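Local coordinates for 5-oxoprolinase subunit A (Thermus thermophilus, PDB 2DFA), which probably cleaves 5-oxoproline to L-glutamate at the cost of ATP, as the A subunit of a three-component 5-oxoprolinase, at residues E81-D86 / A125-L130; E191-A196 / R234-A239. All coordinates share one frame; numbering follows the deposited sequence.

Contact 1: residues E81-D86 / A125-L130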
loop_
_atom_site.group_PDB
_atom_site.type_symbol
_atom_site.label_atom_id
_atom_site.label_comp_id
_atom_site.label_asym_id
_atom_site.label_seq_id
_atom_site.Cartn_x
_atom_site.Cartn_y
_atom_site.Cartn_z
ATOM N N GLU A 81 -5.514 -8.327 -18.956
ATOM C CA GLU A 81 -5.180 -9.427 -18.052
ATOM C C GLU A 81 -5.197 -8.923 -16.606
ATOM O O GLU A 81 -5.703 -9.589 -15.704
ATOM C CB GLU A 81 -3.780 -9.981 -18.361
ATOM C CG GLU A 81 -3.614 -10.722 -19.697
ATOM C CD GLU A 81 -3.703 -9.822 -20.925
ATOM O OE1 GLU A 81 -3.321 -8.635 -20.850
ATOM O OE2 GLU A 81 -4.145 -10.316 -21.984
ATOM N N GLU A 82 -4.618 -7.746 -16.390
ATOM C CA GLU A 82 -4.568 -7.164 -15.055
ATOM C C GLU A 82 -5.969 -6.780 -14.571
ATOM O O GLU A 82 -6.289 -6.963 -13.403
ATOM C CB GLU A 82 -3.623 -5.955 -15.059
ATOM C CG GLU A 82 -2.197 -6.367 -15.428
ATOM C CD GLU A 82 -1.252 -5.204 -15.700
ATOM O OE1 GLU A 82 -1.706 -4.104 -16.090
ATOM O OE2 GLU A 82 -0.035 -5.414 -15.548
ATOM N N VAL A 83 -6.800 -6.255 -15.465
ATOM C CA VAL A 83 -8.172 -5.876 -15.094
ATOM C C VAL A 83 -8.944 -7.120 -14.631
ATOM O O VAL A 83 -9.623 -7.121 -13.592
ATOM C CB VAL A 83 -8.909 -5.230 -16.296
ATOM C CG1 VAL A 83 -10.409 -5.082 -15.994
ATOM C CG2 VAL A 83 -8.295 -3.869 -16.601
ATOM N N TYR A 84 -8.826 -8.181 -15.418
ATOM C CA TYR A 84 -9.474 -9.458 -15.118
ATOM C C TYR A 84 -9.090 -9.997 -13.731
ATOM O O TYR A 84 -9.957 -10.366 -12.930
ATOM C CB TYR A 84 -9.080 -10.476 -16.189
ATOM C CG TYR A 84 -9.562 -11.885 -15.937
ATOM C CD1 TYR A 84 -10.872 -12.262 -16.244
ATOM C CD2 TYR A 84 -8.697 -12.851 -15.418
ATOM C CE1 TYR A 84 -11.306 -13.574 -16.043
ATOM C CE2 TYR A 84 -9.121 -14.163 -15.215
ATOM C CZ TYR A 84 -10.426 -14.517 -15.535
ATOM O OH TYR A 84 -10.833 -15.824 -15.386
ATOM N N ALA A 85 -7.790 -10.038 -13.451
ATOM C CA ALA A 85 -7.295 -10.540 -12.175
ATOM C C ALA A 85 -7.706 -9.651 -11.000
ATOM O O ALA A 85 -8.109 -10.146 -9.945
ATOM C CB ALA A 85 -5.761 -10.672 -12.217
ATOM N N ASP A 86 -7.601 -8.340 -11.185
ATOM C CA ASP A 86 -7.967 -7.403 -10.123
ATOM C C ASP A 86 -9.452 -7.484 -9.778
ATOM O O ASP A 86 -9.823 -7.451 -8.607
ATOM C CB ASP A 86 -7.602 -5.981 -10.538
ATOM C CG ASP A 86 -6.114 -5.717 -10.440
ATOM O OD1 ASP A 86 -5.367 -6.659 -10.093
ATOM O OD2 ASP A 86 -5.695 -4.570 -10.700
ATOM N N ALA A 125 -13.682 -3.498 -20.869
ATOM C CA ALA A 125 -15.062 -3.931 -20.661
ATOM C C ALA A 125 -15.159 -5.454 -20.717
ATOM O O ALA A 125 -15.809 -6.077 -19.881
ATOM C CB ALA A 125 -15.967 -3.315 -21.721
ATOM N N ARG A 126 -14.514 -6.048 -21.713
ATOM C CA ARG A 126 -14.523 -7.499 -21.866
ATOM C C ARG A 126 -13.868 -8.195 -20.675
ATOM O O ARG A 126 -14.377 -9.206 -20.189
ATOM C CB ARG A 126 -13.800 -7.901 -23.157
ATOM C CG ARG A 126 -13.569 -9.399 -23.303
ATOM C CD ARG A 126 -12.873 -9.739 -24.624
ATOM N NE ARG A 126 -12.461 -11.142 -24.679
ATOM C CZ ARG A 126 -11.348 -11.629 -24.134
ATOM N NH1 ARG A 126 -10.509 -10.829 -23.485
ATOM N NH2 ARG A 126 -11.072 -12.924 -24.236
ATOM N N ALA A 127 -12.740 -7.658 -20.207
ATOM C CA ALA A 127 -12.033 -8.242 -19.067
ATOM C C ALA A 127 -12.910 -8.261 -17.817
ATOM O O ALA A 127 -12.923 -9.238 -17.078
ATOM C CB ALA A 127 -10.735 -7.470 -18.787
ATOM N N ILE A 128 -13.639 -7.177 -17.582
ATOM C CA ILE A 128 -14.513 -7.105 -16.420
ATOM C C ILE A 128 -15.611 -8.155 -16.555
ATOM O O ILE A 128 -15.888 -8.920 -15.624
ATOM C CB ILE A 128 -15.172 -5.718 -16.306
ATOM C CG1 ILE A 128 -14.104 -4.658 -16.030
ATOM C CG2 ILE A 128 -16.231 -5.734 -15.192
ATOM C CD1 ILE A 128 -14.636 -3.239 -16.022
ATOM N N ALA A 129 -16.229 -8.186 -17.730
ATOM C CA ALA A 129 -17.301 -9.126 -18.011
ATOM C C ALA A 129 -16.858 -10.575 -17.812
ATOM O O ALA A 129 -17.568 -11.359 -17.184
ATOM C CB ALA A 129 -17.809 -8.914 -19.437
ATOM N N LEU A 130 -15.689 -10.935 -18.338
ATOM C CA LEU A 130 -15.201 -12.303 -18.187
ATOM C C LEU A 130 -14.864 -12.660 -16.743
ATOM O O LEU A 130 -15.080 -13.793 -16.318
ATOM C CB LEU A 130 -13.993 -12.545 -19.098
ATOM C CG LEU A 130 -14.358 -12.513 -20.592
ATOM C CD1 LEU A 130 -13.134 -12.859 -21.437
ATOM C CD2 LEU A 130 -15.498 -13.501 -20.865
#
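The Y84 ring turns its edge to A127 and L130: CD1 lies 3.7 Å from the carbonyl O of A127 and CE1 3.7 Å from the carbonyl carbon of L130, both close to the ring plane. With CG anti to the backbone N (chi1 174°), the ring lies alongside helix 122-135, where it also meets A131 and A134; a long flat ring suits this partly exposed place, since it also packs on A100 of the second subunit. The R126 guanidinium has L130 CD1 over the centre of one face, within segment 125-130. An alanine in place of Y84 would probably leave a gap beside L130 and deprive A100 of the second subunit of part of its packing. Deeper in, A127 CB sits 3.7 Å from V83 CG1, and the small methyl lets the backbones approach, with the CA atoms of Y84 and A127 only 4.9 Å apart. V83 CG1 also touches I128 CG1 at 3.7 Å; beta-branched and wholly apolar, V83 fills this buried place, while I128 continues onto L114 and A118 of helix 112-120. The axes of segments 81-86 and 125-130, 8.0 Å apart, cross at -30°: same-direction helices packed together in an alpha/beta fold built on a parallel sheet.

Contact 2: residues E191-A196 / R234-A239; sequences EAARRA and RAVREA
A193 and A196 meet V236 and A239 through methyl groups, and apolar contact carries nearly everything here. The CB of A193 comes to 3.7 Å from the CB of A239, methyl to methyl, and lies a little farther from the CB of A235. One turn on, A196 CB touches V236 CG1 at 3.7 Å. With CG1 of V236 anti to its backbone N (chi1 177°) and CG2 beside that N, CG1 is directed to A196, whereas CG2 packs against the backbone of segment 191-196, 3.9 Å from A193 CA.

A second kind of contact sets side chain against main chain. A193 CB lies 3.6 Å from the carbonyl O of A235 and 3.9 Å from V236 CA, an approach that suits a residue no larger than alanine. The CA atoms of A193 and V236 are accordingly just 4.2 Å apart, and the axes of segments 191-196 and 234-239 pass at 8.1 Å, crossing at -39°. Helices 189-201 and 229-241 thus pack side by side in the alpha/beta fold.

The arginines bond to other parts of the chain: R195 NH2 makes a hydrogen bond to the carbonyl O of R168, and R237 NH1 a weak one to that of L27. With no hydrogen bond or salt bridge joining the two segments, what holds them to each other is probably burial and close fit, with shape rather than charge deciding the match.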
loop_
_atom_site.group_PDB
_atom_site.type_symbol
_atom_site.label_atom_id
_atom_site.label_comp_id
_atom_site.label_asym_id
_atom_site.label_seq_id
_atom_site.Cartn_x
_atom_site.Cartn_y
_atom_site.Cartn_z
ATOM N N GLU A 191 -35.602 18.441 -7.940
ATOM C CA GLU A 191 -35.535 18.179 -9.377
ATOM C C GLU A 191 -35.059 16.751 -9.666
ATOM O O GLU A 191 -35.539 16.073 -10.562
ATOM C CB GLU A 191 -34.581 19.186 -10.027
ATOM C CG GLU A 191 -34.661 19.146 -11.557
ATOM C CD GLU A 191 -33.586 20.026 -12.159
ATOM O OE1 GLU A 191 -33.500 21.187 -11.782
ATOM O OE2 GLU A 191 -32.883 19.553 -13.056
ATOM N N ALA A 192 -34.050 16.320 -8.892
ATOM C CA ALA A 192 -33.554 14.960 -9.059
ATOM C C ALA A 192 -34.666 13.931 -8.846
ATOM O O ALA A 192 -34.799 12.952 -9.564
ATOM C CB ALA A 192 -32.440 14.738 -8.038
ATOM N N ALA A 193 -35.457 14.157 -7.783
ATOM C CA ALA A 193 -36.603 13.287 -7.552
ATOM C C ALA A 193 -37.597 13.376 -8.714
ATOM O O ALA A 193 -38.184 12.397 -9.155
ATOM C CB ALA A 193 -37.280 13.741 -6.261
ATOM N N ARG A 194 -37.807 14.625 -9.174
ATOM C CA ARG A 194 -38.659 14.848 -10.336
ATOM C C ARG A 194 -38.183 14.029 -11.541
ATOM O O ARG A 194 -38.941 13.338 -12.210
ATOM C CB ARG A 194 -38.600 16.341 -10.670
ATOM C CG ARG A 194 -39.815 16.802 -11.475
ATOM C CD ARG A 194 -39.636 18.211 -12.068
ATOM N NE ARG A 194 -38.822 19.068 -11.200
ATOM C CZ ARG A 194 -39.334 19.398 -10.005
ATOM N NH1 ARG A 194 -40.505 18.910 -9.636
ATOM N NH2 ARG A 194 -38.688 20.267 -9.226
ATOM N N ARG A 195 -36.873 14.162 -11.827
ATOM C CA ARG A 195 -36.287 13.420 -12.939
ATOM C C ARG A 195 -36.394 11.906 -12.725
ATOM O O ARG A 195 -36.681 11.135 -13.629
ATOM C CB ARG A 195 -34.816 13.836 -13.056
ATOM C CG ARG A 195 -34.654 15.300 -13.475
ATOM C CD ARG A 195 -33.218 15.815 -13.282
ATOM N NE ARG A 195 -32.269 15.070 -14.119
ATOM C CZ ARG A 195 -32.075 15.511 -15.374
ATOM N NH1 ARG A 195 -32.735 16.570 -15.809
ATOM N NH2 ARG A 195 -31.194 14.895 -16.165
ATOM N N ALA A 196 -36.120 11.484 -11.478
ATOM C CA ALA A 196 -36.200 10.059 -11.173
ATOM C C ALA A 196 -37.574 9.474 -11.523
ATOM O O ALA A 196 -37.697 8.455 -12.188
ATOM C CB ALA A 196 -35.916 9.877 -9.682
ATOM N N ARG A 234 -33.188 10.677 -0.050
ATOM C CA ARG A 234 -34.443 10.770 0.683
ATOM C C ARG A 234 -35.527 11.288 -0.256
ATOM O O ARG A 234 -36.570 10.652 -0.439
ATOM C CB ARG A 234 -34.286 11.728 1.864
ATOM C CG ARG A 234 -35.422 11.680 2.874
ATOM C CD ARG A 234 -35.254 12.775 3.920
ATOM N NE ARG A 234 -33.887 12.830 4.435
ATOM C CZ ARG A 234 -33.314 11.867 5.149
ATOM N NH1 ARG A 234 -33.987 10.763 5.445
ATOM N NH2 ARG A 234 -32.060 12.006 5.562
ATOM N N ALA A 235 -35.265 12.447 -0.854
ATOM C CA ALA A 235 -36.206 13.070 -1.773
ATOM C C ALA A 235 -36.630 12.116 -2.885
ATOM O O ALA A 235 -37.813 12.010 -3.201
ATOM C CB ALA A 235 -35.588 14.333 -2.372
ATOM N N VAL A 236 -35.662 11.417 -3.470
ATOM C CA VAL A 236 -35.954 10.488 -4.554
ATOM C C VAL A 236 -36.817 9.304 -4.133
ATOM O O VAL A 236 -37.798 8.983 -4.803
ATOM C CB VAL A 236 -34.655 9.951 -5.199
ATOM C CG1 VAL A 236 -34.991 8.924 -6.270
ATOM C CG2 VAL A 236 -33.864 11.098 -5.806
ATOM N N ARG A 237 -36.457 8.652 -3.032
ATOM C CA ARG A 237 -37.222 7.501 -2.567
ATOM C C ARG A 237 -38.662 7.880 -2.232
ATOM O O ARG A 237 -39.601 7.163 -2.581
ATOM C CB ARG A 237 -36.566 6.875 -1.334
ATOM C CG ARG A 237 -37.194 5.546 -0.935
ATOM C CD ARG A 237 -36.656 5.037 0.393
ATOM N NE ARG A 237 -37.235 3.744 0.753
ATOM C CZ ARG A 237 -36.963 2.601 0.132
ATOM N NH1 ARG A 237 -36.111 2.582 -0.884
ATOM N NH2 ARG A 237 -37.546 1.477 0.521
ATOM N N GLU A 238 -38.831 9.010 -1.555
ATOM C CA GLU A 238 -40.162 9.469 -1.173
ATOM C C GLU A 238 -41.025 9.793 -2.388
ATOM O O GLU A 238 -42.199 9.420 -2.444
ATOM C CB GLU A 238 -40.051 10.690 -0.253
ATOM C CG GLU A 238 -39.383 10.374 1.081
ATOM C CD GLU A 238 -39.347 11.559 2.029
ATOM O OE1 GLU A 238 -38.704 12.578 1.698
ATOM O OE2 GLU A 238 -39.964 11.468 3.111
ATOM N N ALA A 239 -40.444 10.480 -3.365
ATOM C CA ALA A 239 -41.176 10.833 -4.572
ATOM C C ALA A 239 -41.662 9.567 -5.266
ATOM O O ALA A 239 -42.770 9.524 -5.797
ATOM C CB ALA A 239 -40.281 11.635 -5.509
#

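Contact 1 is complete before contact 2 begins along the chain, and the two lie on opposite sides of the chain's centre. Their centres are 35 Å apart and their nearest atoms about 24 Å, so neither touches the other. They share no helix: contact 1 joins helices 80-100 and 122-135, contact 2 helices 189-201 and 229-241. Strands 141-143 and 160-164 of the parallel sheet fall between the contacts in sequence, and strand 219-222 lies between the two segments of contact 2. Separate helix pairs are thus fastened on two flanks of one fold. Contact 1 also faces other subunits, whereas no other chain of the assembly touches contact 2.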